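Local atomic coordinates of cytoplasmic protein (Bacillus cereus, PDB entry 2O3L), a protein that is of unknown function but belongs to the DUF1048 family, is probably cytoplasmic and, in this fragment, folds as a left-handed helical superhelix. Residues E15-V20 and R58-I63; F19-I24 and E45-F50; Q25-N30 and F71-V76. All blocks are in the same frame, centred on the assembly; numbering follows the deposited sequence. Where two conformers were deposited one is given.

Interaction 1 (E15-V20 and R58-I63). With GOL (glycerol), chain C.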
loop_
_atom_site.group_PDB
_atom_site.type_symbol
_atom_site.label_atom_id
_atom_site.label_comp_id
_atom_site.label_asym_id
_atom_site.label_seq_id
_atom_site.Cartn_x
_atom_site.Cartn_y
_atom_site.Cartn_z
ATOM N N GLU A 15 6.143 -1.016 12.839
ATOM C CA GLU A 15 5.212 0.091 13.035
ATOM C C GLU A 15 5.324 1.180 11.939
ATOM O O GLU A 15 4.308 1.711 11.493
ATOM C CB GLU A 15 5.358 0.717 14.448
ATOM N N ASP A 16 6.534 1.493 11.487
ATOM C CA ASP A 16 6.657 2.519 10.467
ATOM C C ASP A 16 6.034 2.078 9.139
ATOM O O ASP A 16 5.409 2.890 8.456
ATOM C CB ASP A 16 8.087 3.056 10.311
ATOM C CG ASP A 16 9.133 1.989 10.024
ATOM O OD1 ASP A 16 8.829 0.794 9.792
ATOM O OD2 ASP A 16 10.319 2.389 10.023
ATOM N N TYR A 17 6.175 0.792 8.793
ATOM C CA TYR A 17 5.515 0.229 7.628
ATOM C C TYR A 17 3.993 0.311 7.785
ATOM O O TYR A 17 3.258 0.589 6.825
ATOM C CB TYR A 17 5.927 -1.233 7.403
ATOM C CG TYR A 17 7.154 -1.442 6.557
ATOM C CD1 TYR A 17 8.448 -1.389 7.124
ATOM C CD2 TYR A 17 7.041 -1.721 5.178
ATOM C CE1 TYR A 17 9.596 -1.588 6.332
ATOM C CE2 TYR A 17 8.182 -1.920 4.366
ATOM C CZ TYR A 17 9.448 -1.849 4.956
ATOM O OH TYR A 17 10.544 -2.041 4.193
ATOM N N GLN A 18 3.518 0.039 8.984
ATOM C CA GLN A 18 2.100 0.129 9.268
ATOM C C GLN A 18 1.559 1.528 9.064
ATOM O O GLN A 18 0.469 1.665 8.509
ATOM C CB GLN A 18 1.778 -0.340 10.674
ATOM C CG GLN A 18 2.096 -1.840 10.864
ATOM C CD GLN A 18 1.687 -2.318 12.235
ATOM O OE1 GLN A 18 0.587 -2.042 12.672
ATOM N NE2 GLN A 18 2.585 -3.014 12.930
ATOM N N PHE A 19 2.302 2.553 9.500
ATOM C CA PHE A 19 1.774 3.918 9.467
ATOM C C PHE A 19 1.714 4.373 8.019
ATOM O O PHE A 19 0.733 4.994 7.558
ATOM C CB PHE A 19 2.643 4.843 10.306
ATOM C CG PHE A 19 2.097 6.226 10.437
ATOM C CD1 PHE A 19 0.979 6.469 11.215
ATOM C CD2 PHE A 19 2.708 7.294 9.781
ATOM C CE1 PHE A 19 0.449 7.768 11.351
ATOM C CE2 PHE A 19 2.190 8.589 9.886
ATOM C CZ PHE A 19 1.056 8.830 10.698
ATOM N N VAL A 20 2.757 4.029 7.278
ATOM C CA VAL A 20 2.839 4.406 5.888
ATOM C C VAL A 20 1.771 3.693 5.042
ATOM O O VAL A 20 1.173 4.314 4.191
ATOM C CB VAL A 20 4.225 4.184 5.332
ATOM C CG1 VAL A 20 4.246 4.410 3.808
ATOM C CG2 VAL A 20 5.179 5.169 6.028
ATOM N N ARG A 58 14.765 -3.453 4.501
ATOM C CA ARG A 58 14.747 -2.082 4.028
ATOM C C ARG A 58 13.803 -1.261 4.866
ATOM O O ARG A 58 12.847 -1.760 5.442
ATOM C CB ARG A 58 14.301 -1.976 2.562
ATOM C CG ARG A 58 15.081 -2.778 1.610
ATOM C CD ARG A 58 16.489 -2.200 1.431
ATOM N NE ARG A 58 16.519 -0.834 0.940
ATOM C CZ ARG A 58 16.562 -0.502 -0.361
ATOM N NH1 ARG A 58 16.532 -1.430 -1.326
ATOM N NH2 ARG A 58 16.611 0.761 -0.705
ATOM N N GLN A 59 14.031 0.035 4.842
ATOM C CA GLN A 59 13.143 0.962 5.523
ATOM C C GLN A 59 11.985 1.341 4.577
ATOM O O GLN A 59 12.181 1.499 3.371
ATOM C CB GLN A 59 13.936 2.204 5.970
ATOM C CG GLN A 59 14.990 1.917 7.073
ATOM C CD GLN A 59 14.377 1.670 8.442
ATOM O OE1 GLN A 59 13.291 2.153 8.745
ATOM N NE2 GLN A 59 15.073 0.918 9.268
ATOM N N VAL A 60 10.778 1.517 5.134
ATOM C CA VAL A 60 9.622 1.773 4.314
ATOM C C VAL A 60 9.771 2.975 3.387
ATOM O O VAL A 60 9.391 2.901 2.225
ATOM C CB VAL A 60 8.277 1.796 5.113
ATOM C CG1 VAL A 60 8.180 3.015 6.007
ATOM C CG2 VAL A 60 7.101 1.715 4.119
ATOM N N LEU A 61 10.389 4.050 3.852
ATOM C CA LEU A 61 10.530 5.236 3.011
ATOM C C LEU A 61 11.511 5.108 1.874
ATOM O O LEU A 61 11.525 5.976 0.980
ATOM C CB LEU A 61 10.830 6.485 3.843
ATOM C CG LEU A 61 9.678 6.888 4.805
ATOM C CD1 LEU A 61 10.130 8.144 5.580
ATOM C CD2 LEU A 61 8.274 7.132 4.165
ATOM N N ASP A 62 12.360 4.093 1.911
ATOM C CA ASP A 62 13.151 3.681 0.720
ATOM C C ASP A 62 12.202 3.210 -0.412
ATOM O O ASP A 62 12.499 3.339 -1.600
ATOM C CB ASP A 62 14.103 2.488 1.023
ATOM C CG ASP A 62 15.262 2.817 2.022
ATOM O OD1 ASP A 62 15.308 3.926 2.550
ATOM O OD2 ASP A 62 16.135 1.932 2.265
ATOM N N ILE A 63 11.119 2.564 -0.016
ATOM C CA ILE A 63 10.157 2.049 -0.967
ATOM C C ILE A 63 9.306 3.191 -1.539
ATOM O O ILE A 63 9.236 3.359 -2.733
ATOM C CB ILE A 63 9.277 0.940 -0.330
ATOM C CG1 ILE A 63 10.186 -0.127 0.291
ATOM C CG2 ILE A 63 8.275 0.370 -1.401
ATOM C CD1 ILE A 63 9.453 -1.280 0.899
HETATM C C1 GOL C . 12.134 -1.768 10.102
HETATM O O1 GOL C . 11.295 -0.789 9.504
HETATM C C2 GOL C . 13.166 -2.414 9.154
HETATM O O2 GOL C . 13.842 -1.419 8.427
HETATM C C3 GOL C . 12.586 -3.439 8.179
HETATM O O3 GOL C . 12.638 -4.761 8.713
#

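Interaction 2 (F19-I24 and E45-F50)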
loop_
_atom_site.group_PDB
_atom_site.type_symbol
_atom_site.label_atom_id
_atom_site.label_comp_id
_atom_site.label_asym_id
_atom_site.label_seq_id
_atom_site.Cartn_x
_atom_site.Cartn_y
_atom_site.Cartn_z
ATOM N N PHE A 19 2.302 2.553 9.500
ATOM C CA PHE A 19 1.774 3.918 9.467
ATOM C C PHE A 19 1.714 4.373 8.019
ATOM O O PHE A 19 0.733 4.994 7.558
ATOM C CB PHE A 19 2.643 4.843 10.306
ATOM C CG PHE A 19 2.097 6.226 10.437
ATOM C CD1 PHE A 19 0.979 6.469 11.215
ATOM C CD2 PHE A 19 2.708 7.294 9.781
ATOM C CE1 PHE A 19 0.449 7.768 11.351
ATOM C CE2 PHE A 19 2.190 8.589 9.886
ATOM C CZ PHE A 19 1.056 8.830 10.698
ATOM N N VAL A 20 2.757 4.029 7.278
ATOM C CA VAL A 20 2.839 4.406 5.888
ATOM C C VAL A 20 1.771 3.693 5.042
ATOM O O VAL A 20 1.173 4.314 4.191
ATOM C CB VAL A 20 4.225 4.184 5.332
ATOM C CG1 VAL A 20 4.246 4.410 3.808
ATOM C CG2 VAL A 20 5.179 5.169 6.028
ATOM N N PHE A 21 1.556 2.407 5.294
ATOM C CA PHE A 21 0.459 1.712 4.675
ATOM C C PHE A 21 -0.896 2.402 4.919
ATOM O O PHE A 21 -1.689 2.529 4.008
ATOM C CB PHE A 21 0.364 0.245 5.127
ATOM C CG PHE A 21 -0.764 -0.479 4.455
ATOM C CD1 PHE A 21 -0.611 -0.974 3.178
ATOM C CD2 PHE A 21 -2.016 -0.547 5.049
ATOM C CE1 PHE A 21 -1.663 -1.551 2.516
ATOM C CE2 PHE A 21 -3.057 -1.160 4.414
ATOM C CZ PHE A 21 -2.885 -1.650 3.128
ATOM N N LYS A 22 -1.161 2.752 6.167
ATOM C CA LYS A 22 -2.377 3.456 6.542
ATOM C C LYS A 22 -2.511 4.796 5.816
ATOM O O LYS A 22 -3.607 5.163 5.378
ATOM C CB LYS A 22 -2.365 3.697 8.040
ATOM C CG LYS A 22 -3.584 4.438 8.533
ATOM C CD LYS A 22 -3.659 4.513 10.074
ATOM C CE LYS A 22 -2.721 5.535 10.674
ATOM N NZ LYS A 22 -3.161 5.745 12.052
ATOM N N LYS A 23 -1.399 5.514 5.692
ATOM C CA LYS A 23 -1.387 6.784 4.951
ATOM C C LYS A 23 -1.842 6.555 3.477
ATOM O O LYS A 23 -2.701 7.228 2.989
ATOM C CB LYS A 23 -0.020 7.459 5.031
ATOM C CG LYS A 23 0.309 8.153 6.347
ATOM C CD LYS A 23 1.732 8.747 6.403
ATOM C CE LYS A 23 2.047 9.737 5.269
ATOM N NZ LYS A 23 3.292 10.607 5.443
ATOM N N ILE A 24 -1.282 5.560 2.825
ATOM C CA ILE A 24 -1.588 5.199 1.452
ATOM C C ILE A 24 -3.014 4.700 1.261
ATOM O O ILE A 24 -3.704 5.077 0.300
ATOM C CB ILE A 24 -0.626 4.118 0.996
ATOM C CG1 ILE A 24 0.781 4.707 0.943
ATOM C CG2 ILE A 24 -1.020 3.610 -0.390
ATOM C CD1 ILE A 24 1.844 3.689 0.648
ATOM N N GLU A 45 -1.180 -5.884 -3.631
ATOM C CA GLU A 45 0.124 -5.898 -4.258
ATOM C C GLU A 45 1.102 -5.116 -3.405
ATOM O O GLU A 45 2.259 -5.518 -3.230
ATOM C CB GLU A 45 0.087 -5.360 -5.688
ATOM C CG GLU A 45 -0.681 -6.226 -6.649
ATOM C CD GLU A 45 -0.010 -7.562 -6.984
ATOM O OE1 GLU A 45 1.091 -7.879 -6.456
ATOM O OE2 GLU A 45 -0.591 -8.271 -7.817
ATOM N N LEU A 46 0.638 -4.006 -2.865
ATOM C CA LEU A 46 1.496 -3.180 -2.055
ATOM C C LEU A 46 1.921 -3.893 -0.756
ATOM O O LEU A 46 3.072 -3.721 -0.302
ATOM C CB LEU A 46 0.852 -1.846 -1.744
ATOM C CG LEU A 46 1.718 -0.858 -0.938
ATOM C CD1 LEU A 46 2.820 -0.303 -1.834
ATOM C CD2 LEU A 46 0.832 0.261 -0.427
ATOM N N ILE A 47 1.033 -4.710 -0.188
ATOM C CA ILE A 47 1.370 -5.464 1.019
ATOM C C ILE A 47 2.408 -6.546 0.686
ATOM O O ILE A 47 3.296 -6.816 1.484
ATOM C CB ILE A 47 0.100 -6.110 1.627
ATOM C CG1 ILE A 47 -0.803 -4.993 2.184
ATOM C CG2 ILE A 47 0.434 -7.149 2.688
ATOM C CD1 ILE A 47 -2.246 -5.403 2.395
ATOM N N ASP A 48 2.295 -7.185 -0.476
ATOM C CA ASP A 48 3.342 -8.103 -0.909
ATOM C C ASP A 48 4.695 -7.370 -0.987
ATOM O O ASP A 48 5.727 -7.892 -0.574
ATOM C CB ASP A 48 3.042 -8.725 -2.269
ATOM C CG ASP A 48 2.189 -9.968 -2.184
ATOM O OD1 ASP A 48 2.057 -10.528 -1.087
ATOM O OD2 ASP A 48 1.654 -10.395 -3.226
ATOM N N LEU A 49 4.686 -6.186 -1.569
ATOM C CA LEU A 49 5.929 -5.418 -1.753
ATOM C C LEU A 49 6.506 -4.984 -0.382
ATOM O O LEU A 49 7.684 -5.105 -0.147
ATOM C CB LEU A 49 5.660 -4.201 -2.609
ATOM C CG LEU A 49 6.839 -3.297 -2.993
ATOM C CD1 LEU A 49 7.635 -3.920 -4.067
ATOM C CD2 LEU A 49 6.353 -1.921 -3.442
ATOM N N PHE A 50 5.657 -4.474 0.493
ATOM C CA PHE A 50 6.047 -4.086 1.830
ATOM C C PHE A 50 6.525 -5.277 2.667
ATOM O O PHE A 50 7.534 -5.161 3.383
ATOM C CB PHE A 50 4.894 -3.376 2.559
ATOM C CG PHE A 50 4.757 -1.912 2.267
ATOM C CD1 PHE A 50 5.322 -1.322 1.170
ATOM C CD2 PHE A 50 3.980 -1.113 3.119
ATOM C CE1 PHE A 50 5.152 0.049 0.918
ATOM C CE2 PHE A 50 3.840 0.250 2.893
ATOM C CZ PHE A 50 4.415 0.839 1.779
#

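Interaction 3 (Q25-N30 and F71-V76)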
loop_
_atom_site.group_PDB
_atom_site.type_symbol
_atom_site.label_atom_id
_atom_site.label_comp_id
_atom_site.label_asym_id
_atom_site.label_seq_id
_atom_site.Cartn_x
_atom_site.Cartn_y
_atom_site.Cartn_z
ATOM N N GLN A 25 -3.461 3.854 2.184
ATOM C CA GLN A 25 -4.846 3.382 2.147
ATOM C C GLN A 25 -5.817 4.570 2.229
ATOM O O GLN A 25 -6.765 4.699 1.423
ATOM C CB GLN A 25 -5.069 2.389 3.285
ATOM C CG GLN A 25 -6.391 1.726 3.271
ATOM C CD GLN A 25 -6.476 0.643 4.306
ATOM O OE1 GLN A 25 -6.075 0.859 5.447
ATOM N NE2 GLN A 25 -7.000 -0.540 3.919
ATOM N N ASN A 26 -5.550 5.486 3.147
ATOM C CA ASN A 26 -6.401 6.646 3.262
ATOM C C ASN A 26 -6.303 7.542 2.020
ATOM O O ASN A 26 -7.314 8.092 1.554
ATOM C CB ASN A 26 -6.100 7.423 4.543
ATOM C CG ASN A 26 -6.754 6.793 5.760
ATOM O OD1 ASN A 26 -7.973 6.909 5.956
ATOM N ND2 ASN A 26 -5.960 6.100 6.573
ATOM N N TYR A 27 -5.099 7.716 1.505
ATOM C CA TYR A 27 -4.923 8.579 0.337
ATOM C C TYR A 27 -5.790 8.022 -0.834
ATOM O O TYR A 27 -6.526 8.743 -1.508
ATOM C CB TYR A 27 -3.462 8.694 -0.054
ATOM C CG TYR A 27 -3.267 9.604 -1.247
ATOM C CD1 TYR A 27 -3.472 9.138 -2.561
ATOM C CD2 TYR A 27 -2.879 10.905 -1.080
ATOM C CE1 TYR A 27 -3.281 9.979 -3.659
ATOM C CE2 TYR A 27 -2.694 11.767 -2.166
ATOM C CZ TYR A 27 -2.905 11.304 -3.441
ATOM O OH TYR A 27 -2.737 12.169 -4.470
HETATM N N MSE A 28 -5.746 6.714 -1.007
HETATM C CA MSE A 28 -6.461 6.060 -2.105
HETATM C C MSE A 28 -7.979 6.167 -1.940
HETATM O O MSE A 28 -8.692 6.444 -2.886
HETATM C CB MSE A 28 -6.017 4.594 -2.191
HETATM C CG MSE A 28 -4.583 4.525 -2.661
HETATM SE SE MSE A 28 -3.976 2.702 -2.933
HETATM C CE MSE A 28 -5.422 2.059 -3.954
ATOM N N TRP A 29 -8.457 6.014 -0.716
ATOM C CA TRP A 29 -9.870 6.198 -0.435
ATOM C C TRP A 29 -10.302 7.676 -0.584
ATOM O O TRP A 29 -11.434 7.974 -0.966
ATOM C CB TRP A 29 -10.140 5.749 0.985
ATOM C CG TRP A 29 -10.224 4.258 1.198
ATOM C CD1 TRP A 29 -10.554 3.308 0.289
ATOM C CD2 TRP A 29 -10.041 3.582 2.437
ATOM N NE1 TRP A 29 -10.555 2.064 0.879
ATOM C CE2 TRP A 29 -10.252 2.215 2.206
ATOM C CE3 TRP A 29 -9.667 4.002 3.717
ATOM C CZ2 TRP A 29 -10.122 1.254 3.218
ATOM C CZ3 TRP A 29 -9.539 3.046 4.728
ATOM C CH2 TRP A 29 -9.788 1.692 4.472
ATOM N N ASN A 30 -9.385 8.588 -0.276
ATOM C CA ASN A 30 -9.633 9.991 -0.443
ATOM C C ASN A 30 -9.691 10.388 -1.899
ATOM O O ASN A 30 -10.483 11.233 -2.257
ATOM C CB ASN A 30 -8.537 10.789 0.248
ATOM C CG ASN A 30 -8.692 10.819 1.788
ATOM O OD1 ASN A 30 -9.763 10.521 2.310
ATOM N ND2 ASN A 30 -7.618 11.182 2.494
ATOM N N PHE A 71 3.723 8.953 -4.148
ATOM C CA PHE A 71 3.751 7.507 -4.313
ATOM C C PHE A 71 2.326 6.932 -4.512
ATOM O O PHE A 71 2.065 6.205 -5.471
ATOM C CB PHE A 71 4.400 6.846 -3.091
ATOM C CG PHE A 71 4.493 5.363 -3.190
ATOM C CD1 PHE A 71 5.454 4.774 -3.993
ATOM C CD2 PHE A 71 3.593 4.545 -2.532
ATOM C CE1 PHE A 71 5.525 3.383 -4.097
ATOM C CE2 PHE A 71 3.652 3.162 -2.636
ATOM C CZ PHE A 71 4.620 2.582 -3.440
ATOM N N ALA A 72 1.421 7.282 -3.606
ATOM C CA ALA A 72 0.073 6.759 -3.633
ATOM C C ALA A 72 -0.623 7.254 -4.885
ATOM O O ALA A 72 -1.329 6.495 -5.551
ATOM C CB ALA A 72 -0.674 7.154 -2.383
ATOM N N ASP A 73 -0.304 8.481 -5.269
ATOM C CA ASP A 73 -0.915 9.115 -6.392
ATOM C C ASP A 73 -0.507 8.358 -7.640
ATOM O O ASP A 73 -1.337 8.096 -8.491
ATOM C CB ASP A 73 -0.501 10.583 -6.458
ATOM C CG ASP A 73 -1.309 11.362 -7.418
ATOM O OD1 ASP A 73 -2.550 11.332 -7.298
ATOM O OD2 ASP A 73 -0.711 12.020 -8.282
ATOM N N GLU A 74 0.753 7.959 -7.725
ATOM C CA GLU A 74 1.235 7.201 -8.871
ATOM C C GLU A 74 0.768 5.746 -8.828
ATOM O O GLU A 74 0.785 5.042 -9.818
ATOM C CB GLU A 74 2.754 7.220 -8.905
ATOM C CG GLU A 74 3.321 6.926 -10.272
ATOM C CD GLU A 74 4.834 6.910 -10.278
ATOM O OE1 GLU A 74 5.440 7.502 -9.349
ATOM O OE2 GLU A 74 5.413 6.291 -11.210
ATOM N N LEU A 75 0.409 5.278 -7.659
ATOM C CA LEU A 75 -0.165 3.967 -7.497
ATOM C C LEU A 75 -1.652 4.014 -7.950
ATOM O O LEU A 75 -2.080 3.189 -8.714
ATOM C CB LEU A 75 -0.003 3.574 -6.021
ATOM C CG LEU A 75 0.140 2.143 -5.571
ATOM C CD1 LEU A 75 1.271 1.386 -6.242
ATOM C CD2 LEU A 75 0.320 2.163 -4.072
ATOM N N VAL A 76 -2.430 4.999 -7.514
ATOM C CA VAL A 76 -3.795 5.112 -8.008
ATOM C C VAL A 76 -3.827 5.391 -9.504
ATOM O O VAL A 76 -4.832 5.121 -10.126
ATOM C CB VAL A 76 -4.700 6.213 -7.283
ATOM C CG1 VAL A 76 -4.493 6.228 -5.800
ATOM C CG2 VAL A 76 -4.525 7.633 -7.865
#

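Interaction 1 (E15-V20 and R58-I63)
The carbonyl oxygen of Arg58 takes a short hydrogen bond, 2.6 Å, from the hydroxyl OH of Tyr17. The phenol comes from above the carbonyl plane, 60° out of it. Arg58 O lies at the edge of the Tyr17 ring, close to its plane. A glycerol, probably from the crystallisation liquor, adds a weak bond from its O2 to Arg58 O. Its O1 also bonds Asp16 OD1 at 2.9 Å, but Asp16 has a second conformer, so this link is doubtful.

Beyond these polar atoms the contact is apolar. Val60 lies over one face of the Tyr17 ring. Its CB stands 3.5 Å from the ring centroid and only 3° off the normal, a CH-pi contact. Ile63 CD1 comes to the edge of the ring, 3.7 Å from Tyr17 CE2, beside the hydroxyl. One turn on, Val20 CG2 packs against Val60 CG1 at 3.7 Å. The other branch of Val60, CG2, is anti to the backbone N and touches Tyr17 CD2.

Phe50 of helix 36-56 meets the Tyr17 ring edge-to-face and also touches Val60. Tyr17 thus ties helix 15-31 to the loop before helix 60-64, a side-chain to backbone hydrogen bond joining two parts of the left-handed superhelix.

Interaction 2 (F19-I24 and E45-F50)
This is a buried, wholly apolar helix-helix contact near the centre of the chain, between helix 15-31 and helix 36-56. Phe21, Ile24 and Val20 face Leu46, Ile47 and Phe50, and all six are buried. The segment axes run nearly antiparallel, at 160°, and come no closer than 11.7 Å. Long side chains, not backbones, therefore span the gap.

Phe21 meets Ile47 with the far part of its ring. CE1 lies 3.6 Å from Ile47 CG1, and Ile47 CD1 touches both CE1 and CZ. Phe21 CG is anti to the backbone N (chi1 -179°), which starts the side chain off toward helix 36-56. Leu46 passes Phe21 in the opposite direction, with CD2 4.1 Å from ring atom CD1.

Helices 15-31 and 36-56 are consecutive, so the pair forms an antiparallel helical hairpin in the superhelix. Helix 2-11 packs on one part of it, where Val10 touches both Phe21 and Ile47. Helix 68-82 packs on another, where Phe71 touches Ile24 and Leu46.

Ile24 and Leu46 reach toward each other tip to tip. Leu46 CD2 rests against both methyls of Ile24, 3.7 Å from CD1 and 3.8 Å from CG2. Phe50 also meets Ile24 tip to tip, with CZ 4.0 Å from Ile24 CD1. CZ lies 4.1 Å from Val20 CG1 as well, and there the side chains cross at about a right angle. The edge of the Phe50 ring comes up to the backbone of helix 15-31: CE2 is 4.0 Å from Phe21 N, which lies near the ring plane. Leu46 CG stands over one face of this ring, offset toward the rim.

Interaction 3 (Q25-N30 and F71-V76)
Tyr27 and Ala72 make the closest apolar fit between the two helices. The Ala72 methyl is a small bump in the hollow where the ring leaves helix 15-31, against Tyr27 CB, CG and CD1. Its CB lies 3.4 Å from Tyr27 CD1, and 3.7 Å from CG. The ring reaches past the methyl toward Asp73, and its CE1 lies 3.7 Å from the backbone Asp73 N. Tyr27 CG is anti to the backbone N, with chi1 -179°, which starts the ring off in this direction.

One turn further along helix 68-82, Val76 is the second bump. Its CG1 approaches the stem of selenomethionine Met28, 3.6 Å from CG. The two side chains slide past each other in opposite directions. The same methyl faces the hollow between Met28 CG and the Tyr27 ring edge, with Met28 much the nearer. Leu75 adds a looser touch, with CD2 4.5 Å from Met28 SE. Met39 of helix 36-56 touches both Met28 and Val76 and extends this apolar patch.

The segment axes come within 9.4 Å and cross at -53°. The backbones come close at two places, Tyr27 with Ala72 and Met28 with Val76. At the first, Ala72 offers just a methyl. Phe31, one turn later in the same helix, stacks with the Tyr27 ring.

At the outer margin the phenol OH donates a hydrogen bond of 3.0 Å to Asp73 OD1. The hydroxyl meets OD1 from above the carboxylate plane, 55° out of it. OD1 itself is near the plane of the ring. The chemistry is therefore split: apolar packing fills the inner side, while at the exposed Asp73 one hydrogen bond holds the far end of Tyr27. The acceptor probably carries a negative charge, which would strengthen the bond, though solvent exposure would weaken that effect.

All three interactions use helix 15-31, taken in successive portions from its start toward its end. The partner is helix 60-64 and the loop before it in interaction 1, helix 36-56 in interaction 2 and helix 68-82 in interaction 3. Interaction 2 is the core contact, about 3 Å from the centre of the chain, and is purely apolar. Interactions 1 and 3 are partly buried, and each adds one tyrosine hydroxyl bond to its apolar packing. In interaction 1 the acceptor is a backbone carbonyl; in interaction 3 it is an exposed carboxylate. Interaction 2 touches both neighbours: Leu49 CD2 packs on Ile63 CG2, and Ile24 CG2 on Ala72 CB. The centres of interactions 1 and 3 are about 15 Å apart.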